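Local atomic coordinates of SusD-like carbohydrate binding protein BF1063 (Bacteroides fragilis NCTC 9343, PDB entry 3I4G), a protein that probably binds carbohydrate at the outer membrane, as a SusD-family protein of the cell surface. Residues S49-I54 against N71-I76; D303-P308 against G312-P317; H442-E447 against I458-I463. All coordinates share one frame; numbering follows the deposited sequence.

Interaction 1. Residues S49-I54 against N71-I76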
loop_
_atom_site.group_PDB
_atom_site.type_symbol
_atom_site.label_atom_id
_atom_site.label_comp_id
_atom_site.label_asym_id
_atom_site.label_seq_id
_atom_site.Cartn_x
_atom_site.Cartn_y
_atom_site.Cartn_z
ATOM N N SER A 49 5.791 4.296 5.245
ATOM C CA SER A 49 6.915 4.890 4.522
ATOM C C SER A 49 6.937 4.351 3.093
ATOM O O SER A 49 6.217 3.395 2.754
ATOM C CB SER A 49 8.242 4.619 5.216
ATOM O OG SER A 49 8.704 3.284 5.020
ATOM N N TYR A 50 7.723 4.942 2.216
ATOM C CA TYR A 50 7.630 4.478 0.818
ATOM C C TYR A 50 8.083 3.031 0.680
ATOM O O TYR A 50 7.508 2.280 -0.104
ATOM C CB TYR A 50 8.319 5.429 -0.187
ATOM C CG TYR A 50 9.816 5.470 -0.259
ATOM C CD1 TYR A 50 10.509 4.460 -0.895
ATOM C CD2 TYR A 50 10.554 6.513 0.262
ATOM C CE1 TYR A 50 11.861 4.501 -1.018
ATOM C CE2 TYR A 50 11.935 6.532 0.140
ATOM C CZ TYR A 50 12.569 5.551 -0.496
ATOM O OH TYR A 50 13.950 5.630 -0.585
ATOM N N HIS A 51 9.131 2.635 1.382
ATOM C CA HIS A 51 9.572 1.247 1.335
ATOM C C HIS A 51 8.662 0.362 2.183
ATOM O O HIS A 51 8.453 -0.823 1.856
ATOM C CB HIS A 51 11.032 1.121 1.777
ATOM C CG HIS A 51 11.715 -0.161 1.386
ATOM N ND1 HIS A 51 11.150 -1.411 1.495
ATOM C CD2 HIS A 51 12.972 -0.357 0.955
ATOM C CE1 HIS A 51 12.035 -2.324 1.114
ATOM N NE2 HIS A 51 13.156 -1.707 0.781
ATOM N N GLY A 52 8.068 0.883 3.241
ATOM C CA GLY A 52 7.202 0.077 4.062
ATOM C C GLY A 52 5.837 -0.198 3.492
ATOM O O GLY A 52 5.260 -1.258 3.767
HETATM N N MSE A 53 5.337 0.743 2.690
HETATM C CA MSE A 53 4.017 0.653 2.107
HETATM C C MSE A 53 4.060 0.371 0.606
HETATM O O MSE A 53 3.828 -0.750 0.179
HETATM C CB MSE A 53 3.238 1.948 2.405
HETATM C CG MSE A 53 1.774 1.984 1.858
HETATM SE SE MSE A 53 0.757 3.440 2.516
HETATM C CE MSE A 53 1.670 4.830 1.462
ATOM N N ILE A 54 4.414 1.356 -0.206
ATOM C CA ILE A 54 4.393 1.214 -1.676
ATOM C C ILE A 54 5.194 0.031 -2.131
ATOM O O ILE A 54 4.715 -0.797 -2.927
ATOM C CB ILE A 54 4.878 2.518 -2.333
ATOM C CG1 ILE A 54 3.876 3.634 -2.077
ATOM C CG2 ILE A 54 5.094 2.346 -3.849
ATOM C CD1 ILE A 54 4.482 5.050 -2.279
ATOM N N ASN A 71 17.261 -10.913 -2.741
ATOM C CA ASN A 71 17.137 -9.805 -1.818
ATOM C C ASN A 71 16.200 -10.222 -0.678
ATOM O O ASN A 71 15.130 -10.735 -0.924
ATOM C CB ASN A 71 16.592 -8.561 -2.485
ATOM C CG ASN A 71 16.497 -7.431 -1.502
ATOM O OD1 ASN A 71 15.457 -7.240 -0.910
ATOM N ND2 ASN A 71 17.606 -6.766 -1.249
ATOM N N PRO A 72 16.569 -10.003 0.592
ATOM C CA PRO A 72 15.708 -10.509 1.687
ATOM C C PRO A 72 14.330 -9.881 1.753
ATOM O O PRO A 72 13.407 -10.504 2.291
ATOM C CB PRO A 72 16.561 -10.221 2.947
ATOM C CG PRO A 72 17.983 -10.230 2.431
ATOM C CD PRO A 72 17.866 -9.521 1.080
ATOM N N PHE A 73 14.121 -8.686 1.193
ATOM C CA PHE A 73 12.769 -8.132 1.192
ATOM C C PHE A 73 11.873 -8.980 0.315
ATOM O O PHE A 73 10.812 -9.408 0.722
ATOM C CB PHE A 73 12.788 -6.682 0.700
ATOM C CG PHE A 73 11.464 -5.969 0.772
ATOM C CD1 PHE A 73 10.815 -5.756 1.980
ATOM C CD2 PHE A 73 10.900 -5.436 -0.382
ATOM C CE1 PHE A 73 9.631 -5.043 2.026
ATOM C CE2 PHE A 73 9.748 -4.729 -0.332
ATOM C CZ PHE A 73 9.120 -4.512 0.856
ATOM N N PHE A 74 12.327 -9.262 -0.895
ATOM C CA PHE A 74 11.595 -10.142 -1.807
ATOM C C PHE A 74 11.357 -11.521 -1.198
ATOM O O PHE A 74 10.299 -12.148 -1.408
ATOM C CB PHE A 74 12.372 -10.234 -3.135
ATOM C CG PHE A 74 11.743 -11.142 -4.139
ATOM C CD1 PHE A 74 10.734 -10.680 -4.996
ATOM C CD2 PHE A 74 12.149 -12.450 -4.247
ATOM C CE1 PHE A 74 10.158 -11.536 -5.946
ATOM C CE2 PHE A 74 11.600 -13.268 -5.216
ATOM C CZ PHE A 74 10.619 -12.800 -6.054
ATOM N N LYS A 75 12.289 -11.987 -0.378
ATOM C CA LYS A 75 12.162 -13.290 0.237
ATOM C C LYS A 75 11.001 -13.377 1.230
ATOM O O LYS A 75 10.612 -14.481 1.574
ATOM C CB LYS A 75 13.458 -13.706 0.922
ATOM C CG LYS A 75 14.560 -14.002 -0.033
ATOM C CD LYS A 75 15.760 -14.540 0.751
ATOM C CE LYS A 75 16.939 -14.808 -0.126
ATOM N NZ LYS A 75 18.072 -15.436 0.627
ATOM N N ILE A 76 10.438 -12.261 1.684
ATOM C CA ILE A 76 9.314 -12.302 2.611
ATOM C C ILE A 76 8.199 -13.162 2.056
ATOM O O ILE A 76 7.572 -13.914 2.827
ATOM C CB ILE A 76 8.807 -10.881 2.910
ATOM C CG1 ILE A 76 9.829 -10.196 3.830
ATOM C CG2 ILE A 76 7.434 -10.942 3.572
ATOM C CD1 ILE A 76 9.590 -8.730 4.051
#

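Interaction 2. Residues D303-P308 against G312-P317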
loop_
_atom_site.group_PDB
_atom_site.type_symbol
_atom_site.label_atom_id
_atom_site.label_comp_id
_atom_site.label_asym_id
_atom_site.label_seq_id
_atom_site.Cartn_x
_atom_site.Cartn_y
_atom_site.Cartn_z
ATOM N N ASP A 303 -6.233 -10.795 -28.762
ATOM C CA ASP A 303 -7.253 -9.906 -29.247
ATOM C C ASP A 303 -6.607 -8.903 -30.160
ATOM O O ASP A 303 -5.525 -8.394 -29.853
ATOM C CB ASP A 303 -7.909 -9.244 -28.049
ATOM C CG ASP A 303 -9.126 -8.444 -28.421
ATOM O OD1 ASP A 303 -8.992 -7.408 -29.089
ATOM O OD2 ASP A 303 -10.225 -8.827 -27.959
ATOM N N PRO A 304 -7.253 -8.586 -31.295
ATOM C CA PRO A 304 -6.617 -7.658 -32.232
ATOM C C PRO A 304 -6.398 -6.241 -31.698
ATOM O O PRO A 304 -5.636 -5.482 -32.319
ATOM C CB PRO A 304 -7.575 -7.640 -33.447
ATOM C CG PRO A 304 -8.790 -8.344 -33.044
ATOM C CD PRO A 304 -8.531 -9.123 -31.803
ATOM N N ARG A 305 -7.061 -5.869 -30.598
ATOM C CA ARG A 305 -6.827 -4.564 -29.974
ATOM C C ARG A 305 -5.467 -4.479 -29.270
ATOM O O ARG A 305 -5.002 -3.372 -28.971
ATOM C CB ARG A 305 -7.924 -4.234 -28.967
ATOM C CG ARG A 305 -9.256 -3.950 -29.636
ATOM C CD ARG A 305 -10.356 -3.875 -28.648
ATOM N NE ARG A 305 -10.670 -5.196 -28.135
ATOM C CZ ARG A 305 -11.614 -5.409 -27.244
ATOM N NH1 ARG A 305 -12.280 -4.396 -26.754
ATOM N NH2 ARG A 305 -11.876 -6.633 -26.834
ATOM N N TYR A 306 -4.842 -5.621 -28.946
ATOM C CA TYR A 306 -3.498 -5.606 -28.367
ATOM C C TYR A 306 -2.497 -5.045 -29.371
ATOM O O TYR A 306 -2.357 -5.567 -30.491
ATOM C CB TYR A 306 -3.070 -6.992 -27.921
ATOM C CG TYR A 306 -1.599 -7.109 -27.622
ATOM C CD1 TYR A 306 -1.037 -6.321 -26.653
ATOM C CD2 TYR A 306 -0.783 -8.002 -28.294
ATOM C CE1 TYR A 306 0.346 -6.403 -26.360
ATOM C CE2 TYR A 306 0.583 -8.099 -28.012
ATOM C CZ TYR A 306 1.134 -7.289 -27.039
ATOM O OH TYR A 306 2.487 -7.468 -26.787
ATOM N N ASP A 307 -1.801 -3.990 -28.958
ATOM C CA ASP A 307 -0.824 -3.326 -29.815
ATOM C C ASP A 307 0.512 -3.318 -29.115
ATOM O O ASP A 307 0.701 -2.522 -28.185
ATOM C CB ASP A 307 -1.242 -1.884 -30.091
ATOM C CG ASP A 307 -0.396 -1.220 -31.171
ATOM O OD1 ASP A 307 0.726 -1.687 -31.428
ATOM O OD2 ASP A 307 -0.890 -0.237 -31.772
ATOM N N PRO A 308 1.450 -4.184 -29.532
ATOM C CA PRO A 308 2.769 -4.218 -28.896
ATOM C C PRO A 308 3.557 -2.920 -29.053
ATOM O O PRO A 308 4.476 -2.718 -28.277
ATOM C CB PRO A 308 3.502 -5.386 -29.590
ATOM C CG PRO A 308 2.721 -5.757 -30.678
ATOM C CD PRO A 308 1.336 -5.222 -30.577
ATOM N N GLY A 312 -0.493 0.657 -23.693
ATOM C CA GLY A 312 -1.674 1.156 -22.983
ATOM C C GLY A 312 -2.851 1.521 -23.863
ATOM O O GLY A 312 -3.915 1.891 -23.361
ATOM N N LYS A 313 -2.685 1.389 -25.165
ATOM C CA LYS A 313 -3.724 1.806 -26.100
ATOM C C LYS A 313 -4.945 0.891 -26.038
ATOM O O LYS A 313 -4.822 -0.339 -26.042
ATOM C CB LYS A 313 -3.167 1.825 -27.527
ATOM C CG LYS A 313 -4.204 2.272 -28.588
ATOM C CD LYS A 313 -3.612 2.339 -29.976
ATOM C CE LYS A 313 -4.689 2.754 -31.002
ATOM N NZ LYS A 313 -4.118 2.722 -32.365
ATOM N N ASP A 314 -6.119 1.519 -25.978
ATOM C CA ASP A 314 -7.406 0.806 -25.938
ATOM C C ASP A 314 -7.554 0.010 -24.631
ATOM O O ASP A 314 -8.321 -0.940 -24.546
ATOM C CB ASP A 314 -7.616 -0.098 -27.165
ATOM C CG ASP A 314 -9.084 -0.266 -27.534
ATOM O OD1 ASP A 314 -9.962 0.194 -26.775
ATOM O OD2 ASP A 314 -9.351 -0.824 -28.634
ATOM N N ARG A 315 -6.839 0.443 -23.588
ATOM C CA ARG A 315 -6.944 -0.150 -22.275
ATOM C C ARG A 315 -7.467 0.848 -21.268
ATOM O O ARG A 315 -7.376 2.055 -21.455
ATOM C CB ARG A 315 -5.575 -0.655 -21.771
ATOM C CG ARG A 315 -4.887 -1.673 -22.688
ATOM C CD ARG A 315 -5.589 -3.041 -22.739
ATOM N NE ARG A 315 -5.454 -3.796 -21.486
ATOM C CZ ARG A 315 -4.341 -4.375 -21.071
ATOM N NH1 ARG A 315 -3.222 -4.287 -21.775
ATOM N NH2 ARG A 315 -4.329 -5.009 -19.916
ATOM N N ASP A 316 -7.968 0.311 -20.158
ATOM C CA ASP A 316 -8.383 1.109 -18.997
ATOM C C ASP A 316 -7.375 2.258 -18.830
ATOM O O ASP A 316 -6.173 2.008 -18.778
ATOM C CB ASP A 316 -8.388 0.192 -17.783
ATOM C CG ASP A 316 -9.042 0.801 -16.545
ATOM O OD1 ASP A 316 -8.755 1.956 -16.188
ATOM O OD2 ASP A 316 -9.783 0.054 -15.888
ATOM N N PRO A 317 -7.852 3.515 -18.721
ATOM C CA PRO A 317 -6.936 4.634 -18.554
ATOM C C PRO A 317 -6.026 4.484 -17.352
ATOM O O PRO A 317 -4.926 5.059 -17.363
ATOM C CB PRO A 317 -7.878 5.855 -18.396
ATOM C CG PRO A 317 -9.097 5.453 -19.104
ATOM C CD PRO A 317 -9.242 3.977 -18.853
HETATM O O HOH W 1 -12.128 -1.519 -26.345
HETATM O O HOH W 2 -5.207 -2.829 -26.379
HETATM O O HOH W 3 -2.355 -2.099 -26.714
HETATM O O HOH W 4 -3.541 -0.340 -32.357
#

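Interaction 3. Residues H442-E447 against I458-I463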
loop_
_atom_site.group_PDB
_atom_site.type_symbol
_atom_site.label_atom_id
_atom_site.label_comp_id
_atom_site.label_asym_id
_atom_site.label_seq_id
_atom_site.Cartn_x
_atom_site.Cartn_y
_atom_site.Cartn_z
ATOM N N HIS A 442 -11.123 -7.930 -8.410
ATOM C CA HIS A 442 -10.388 -7.447 -9.571
ATOM C C HIS A 442 -10.407 -5.919 -9.649
ATOM O O HIS A 442 -9.381 -5.289 -9.954
ATOM C CB HIS A 442 -10.970 -8.042 -10.853
ATOM C CG HIS A 442 -10.302 -7.534 -12.075
ATOM N ND1 HIS A 442 -10.837 -6.541 -12.863
ATOM C CD2 HIS A 442 -9.085 -7.814 -12.590
ATOM C CE1 HIS A 442 -9.973 -6.252 -13.834
ATOM N NE2 HIS A 442 -8.918 -7.028 -13.701
ATOM N N GLU A 443 -11.555 -5.284 -9.397
ATOM C CA GLU A 443 -11.619 -3.848 -9.461
ATOM C C GLU A 443 -10.705 -3.247 -8.410
ATOM O O GLU A 443 -10.047 -2.249 -8.661
ATOM C CB GLU A 443 -13.061 -3.360 -9.288
ATOM C CG GLU A 443 -13.209 -1.888 -9.548
ATOM C CD GLU A 443 -12.969 -1.539 -11.023
ATOM O OE1 GLU A 443 -13.248 -2.370 -11.942
ATOM O OE2 GLU A 443 -12.528 -0.411 -11.290
ATOM N N ARG A 444 -10.685 -3.826 -7.218
ATOM C CA ARG A 444 -9.836 -3.377 -6.188
ATOM C C ARG A 444 -8.363 -3.472 -6.621
ATOM O O ARG A 444 -7.553 -2.575 -6.375
ATOM C CB ARG A 444 -10.107 -4.204 -4.924
ATOM C CG ARG A 444 -9.357 -3.798 -3.748
ATOM C CD ARG A 444 -9.745 -4.732 -2.561
ATOM N NE ARG A 444 -8.962 -4.377 -1.416
ATOM C CZ ARG A 444 -9.334 -3.592 -0.428
ATOM N NH1 ARG A 444 -10.558 -3.054 -0.365
ATOM N NH2 ARG A 444 -8.451 -3.354 0.503
ATOM N N ARG A 445 -7.978 -4.566 -7.264
ATOM C CA ARG A 445 -6.612 -4.738 -7.776
ATOM C C ARG A 445 -6.242 -3.604 -8.717
ATOM O O ARG A 445 -5.179 -2.985 -8.596
ATOM C CB ARG A 445 -6.477 -6.070 -8.516
ATOM C CG ARG A 445 -5.082 -6.325 -8.962
ATOM C CD ARG A 445 -4.878 -7.579 -9.753
ATOM N NE ARG A 445 -3.415 -7.807 -9.934
ATOM C CZ ARG A 445 -2.874 -8.800 -10.617
ATOM N NH1 ARG A 445 -3.618 -9.685 -11.244
ATOM N NH2 ARG A 445 -1.560 -8.881 -10.693
ATOM N N ILE A 446 -7.123 -3.306 -9.654
ATOM C CA ILE A 446 -6.841 -2.257 -10.616
ATOM C C ILE A 446 -6.824 -0.878 -9.985
ATOM O O ILE A 446 -5.883 -0.096 -10.134
ATOM C CB ILE A 446 -7.889 -2.288 -11.763
ATOM C CG1 ILE A 446 -7.830 -3.599 -12.544
ATOM C CG2 ILE A 446 -7.721 -1.080 -12.700
ATOM C CD1 ILE A 446 -6.459 -4.000 -13.045
ATOM N N GLU A 447 -7.845 -0.586 -9.189
ATOM C CA GLU A 447 -7.951 0.749 -8.596
ATOM C C GLU A 447 -6.787 1.093 -7.695
ATOM O O GLU A 447 -6.286 2.222 -7.737
ATOM C CB GLU A 447 -9.267 0.859 -7.836
ATOM C CG GLU A 447 -9.457 2.165 -7.125
ATOM C CD GLU A 447 -9.568 3.385 -8.015
ATOM O OE1 GLU A 447 -9.832 3.228 -9.221
ATOM O OE2 GLU A 447 -9.387 4.502 -7.499
ATOM N N ILE A 458 -4.007 -10.176 -0.868
ATOM C CA ILE A 458 -3.848 -11.570 -1.275
ATOM C C ILE A 458 -3.568 -12.460 -0.039
ATOM O O ILE A 458 -3.979 -13.624 0.004
ATOM C CB ILE A 458 -2.828 -11.784 -2.390
ATOM C CG1 ILE A 458 -1.435 -11.355 -1.952
ATOM C CG2 ILE A 458 -3.263 -11.015 -3.639
ATOM C CD1 ILE A 458 -0.350 -11.552 -3.066
HETATM N N MSE A 459 -2.971 -11.891 0.984
HETATM C CA MSE A 459 -2.806 -12.595 2.258
HETATM C C MSE A 459 -4.131 -12.834 2.967
HETATM O O MSE A 459 -4.453 -13.981 3.290
HETATM C CB MSE A 459 -1.842 -11.793 3.128
HETATM C CG MSE A 459 -0.363 -11.801 2.640
HETATM SE SE MSE A 459 0.635 -13.376 3.031
HETATM C CE MSE A 459 1.172 -12.832 4.841
ATOM N N ARG A 460 -4.932 -11.786 3.171
ATOM C CA ARG A 460 -6.215 -11.939 3.907
ATOM C C ARG A 460 -7.184 -12.809 3.122
ATOM O O ARG A 460 -7.985 -13.566 3.717
ATOM C CB ARG A 460 -6.878 -10.597 4.260
ATOM C CG ARG A 460 -7.471 -9.841 3.100
ATOM C CD ARG A 460 -7.821 -8.440 3.474
ATOM N NE ARG A 460 -8.292 -7.677 2.326
ATOM C CZ ARG A 460 -9.552 -7.630 1.892
ATOM N NH1 ARG A 460 -10.521 -8.328 2.460
ATOM N NH2 ARG A 460 -9.832 -6.867 0.834
ATOM N N TRP A 461 -7.172 -12.736 1.791
ATOM C CA TRP A 461 -8.046 -13.557 0.972
ATOM C C TRP A 461 -7.623 -15.017 0.913
ATOM O O TRP A 461 -8.361 -15.872 0.464
ATOM C CB TRP A 461 -8.110 -13.026 -0.468
ATOM C CG TRP A 461 -8.804 -11.713 -0.632
ATOM C CD1 TRP A 461 -9.846 -11.231 0.111
ATOM C CD2 TRP A 461 -8.572 -10.754 -1.676
ATOM N NE1 TRP A 461 -10.239 -10.016 -0.394
ATOM C CE2 TRP A 461 -9.487 -9.710 -1.491
ATOM C CE3 TRP A 461 -7.684 -10.689 -2.753
ATOM C CZ2 TRP A 461 -9.517 -8.591 -2.314
ATOM C CZ3 TRP A 461 -7.707 -9.569 -3.576
ATOM C CH2 TRP A 461 -8.625 -8.546 -3.350
ATOM N N GLY A 462 -6.404 -15.333 1.310
ATOM C CA GLY A 462 -5.952 -16.714 1.215
ATOM C C GLY A 462 -5.689 -17.161 -0.225
ATOM O O GLY A 462 -5.813 -18.335 -0.563
ATOM N N ILE A 463 -5.329 -16.201 -1.078
ATOM C CA ILE A 463 -4.953 -16.515 -2.464
ATOM C C ILE A 463 -3.481 -16.241 -2.759
ATOM O O ILE A 463 -3.010 -16.483 -3.867
ATOM C CB ILE A 463 -5.844 -15.807 -3.513
ATOM C CG1 ILE A 463 -5.568 -14.317 -3.600
ATOM C CG2 ILE A 463 -7.352 -16.088 -3.226
ATOM C CD1 ILE A 463 -6.336 -13.635 -4.762
#

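Interaction 1. Residues S49-I54 against N71-I76
His51 and Phe73 meet ring to ring, and nothing else joins the two segments. The pair is T-shaped: the edge of the imidazole points at the face of the phenyl ring. The planes stand at 76° and the ring centroids are 4.5 Å apart. His51 CE1 leads. It sits over the centre of the Phe73 ring, so its distances to the six ring carbons are nearly equal. His51 CE1 lies 3.6 Å from Phe73 CE2 and 3.7 Å from Phe73 CD1, across the ring. ND1 follows on the same edge, with His51 ND1 3.8 Å from Phe73 CZ.

CG lies anti to the backbone N in each, with chi1 -162° in His51 and -175° in Phe73. This extends the rings into the gap between two short helices near the start of the chain, both within its N-terminal starch-binding family region. The backbones stay well apart: His51 CA and Phe73 CA are 9.9 Å from each other.

At the N-cap of helix 50-54, Ser49 OG accepts from Gly52 N at 3.1 Å. At the N-cap of helix 72-78, Asn71 OD1 accepts from Phe73 N at 2.9 Å, with the N-H above the carbonyl plane. The second cap therefore holds the backbone of the residue that presents the phenyl face. Phe73 also meets Phe87 and touches Tyr91, both on helix 86-109.

The polar end of His51 is not spent on the phenyl ring. NE2 is hydrogen-bonded to the donor Arg67 NH2. NE2 is therefore probably the acceptor, and the imidazole probably neutral with its proton on ND1. The contact has the geometry of a buried CH-pi interaction, with the C-H of CE1, probably polarised by the two nitrogens beside it, directed at the phenyl face.

Interaction 2. Residues D303-P308 against G312-P317
Two beta turns of one surface loop face each other here, a type I turn from Asp303 to Tyr306 and a type II turn from Gly312 to Arg315. They bring Arg305 beside Asp314 and Asp307 beside Lys313. No direct hydrogen bond crosses; water does much of the joining.

Arg305 touches Asp314 with its aliphatic part. Arg305 CD lies 3.2 Å from Asp314 OD2, and the guanidinium and carboxylate planes are 76° apart. Two nitrogens of its charged end serve Asp303 instead, gripping it side-on: Arg305 NE to Asp303 OD1 (2.9 Å) and Arg305 NH2 to Asp303 OD2 (3.0 Å). Asp303 OD1 also takes Arg305 N with its anti lone pair, an Asx turn. The bend of the arginine at chi3, -72°, brings the guanidinium back to this carboxylate. Water 1 links Arg305 NH1 (2.9 Å) to Asp314 OD1 (2.8 Å).

Lys313 is fully extended, and water 4 joins its NZ to Asp307 OD2, 2.7 Å from the water. Asp307 OD1 bonds Ser309 OG. Water 3 accepts from Asp307 N at 3.0 Å and lies next to Lys313 O.

The loop runs between helix 285-288 and helix 317-322. Arg305 is also tied to Asp295 by a salt bridge, and backbone bonds join Asp314 to Lys294. At its end Asp316 caps the start of helix 317-322.

Interaction 3. Residues H442-E447 against I458-I463
Arg444 reaches from helix 433-447 to Arg460 and Trp461, on the last turn of helix 454-461. The two helices follow each other in the chain, within the SusD family region. The second ends in a Schellman motif, with Gly462 at positive phi: Ile463 N bonds back to Ile458 O and Gly462 N to Met459 O.

The charged groups meet first. Arg460 NH2 stands over one face of the Arg444 guanidinium, 3.5 Å from Arg444 CZ and 3.5 Å from Arg444 NE. The planes are 76° apart, so the edge of one guanidinium points at the face of the other. No bond joins these donors. Carboxylates gather them instead: Asp457 takes Arg444 NE on OD2 and Arg460 NE on OD1, while Arg460 NH2 has a salt bridge to Glu396. The shared aspartate probably offsets much of the like charge. Both arginine chains are extended from CG to NE and come from opposite directions.

Van der Waals contact does the rest. The Arg444 methylene CD meets the benzo part of the indole, and the guanidinium and indole planes are 74° apart. The polar edge of Trp461 is served mainly by Glu396. Trp461 NE1 also lies above a face of the Arg460 guanidinium, toward its rim. Glu396, on helix 387-400, thus serves both Arg460 and Trp461.

The contact with the indole is made by one carbon: Arg444 CD is 3.9 Å from Trp461 CZ2 and 4.1 Å from Trp461 CH2.

Overall arrangement
Interaction 1 is buried, interaction 3 partly buried, and interaction 2 lies at the surface. Their chemistry follows this order. Two rings meet in the first, two arginines meet beside a shared aspartate in the third, and water bridges charged side chains in the second. Interactions 2 and 3 touch directly: Asp316 OD2 packs 4.0 Å from Ile446 CG2. Arg318, on helix 317-322, also links them, through Asp316 on one side and Glu443 and Glu447 on the other. Interaction 1 stands apart from both. Its centre is about 18 Å from that of interaction 3 and about 31 Å from that of interaction 2.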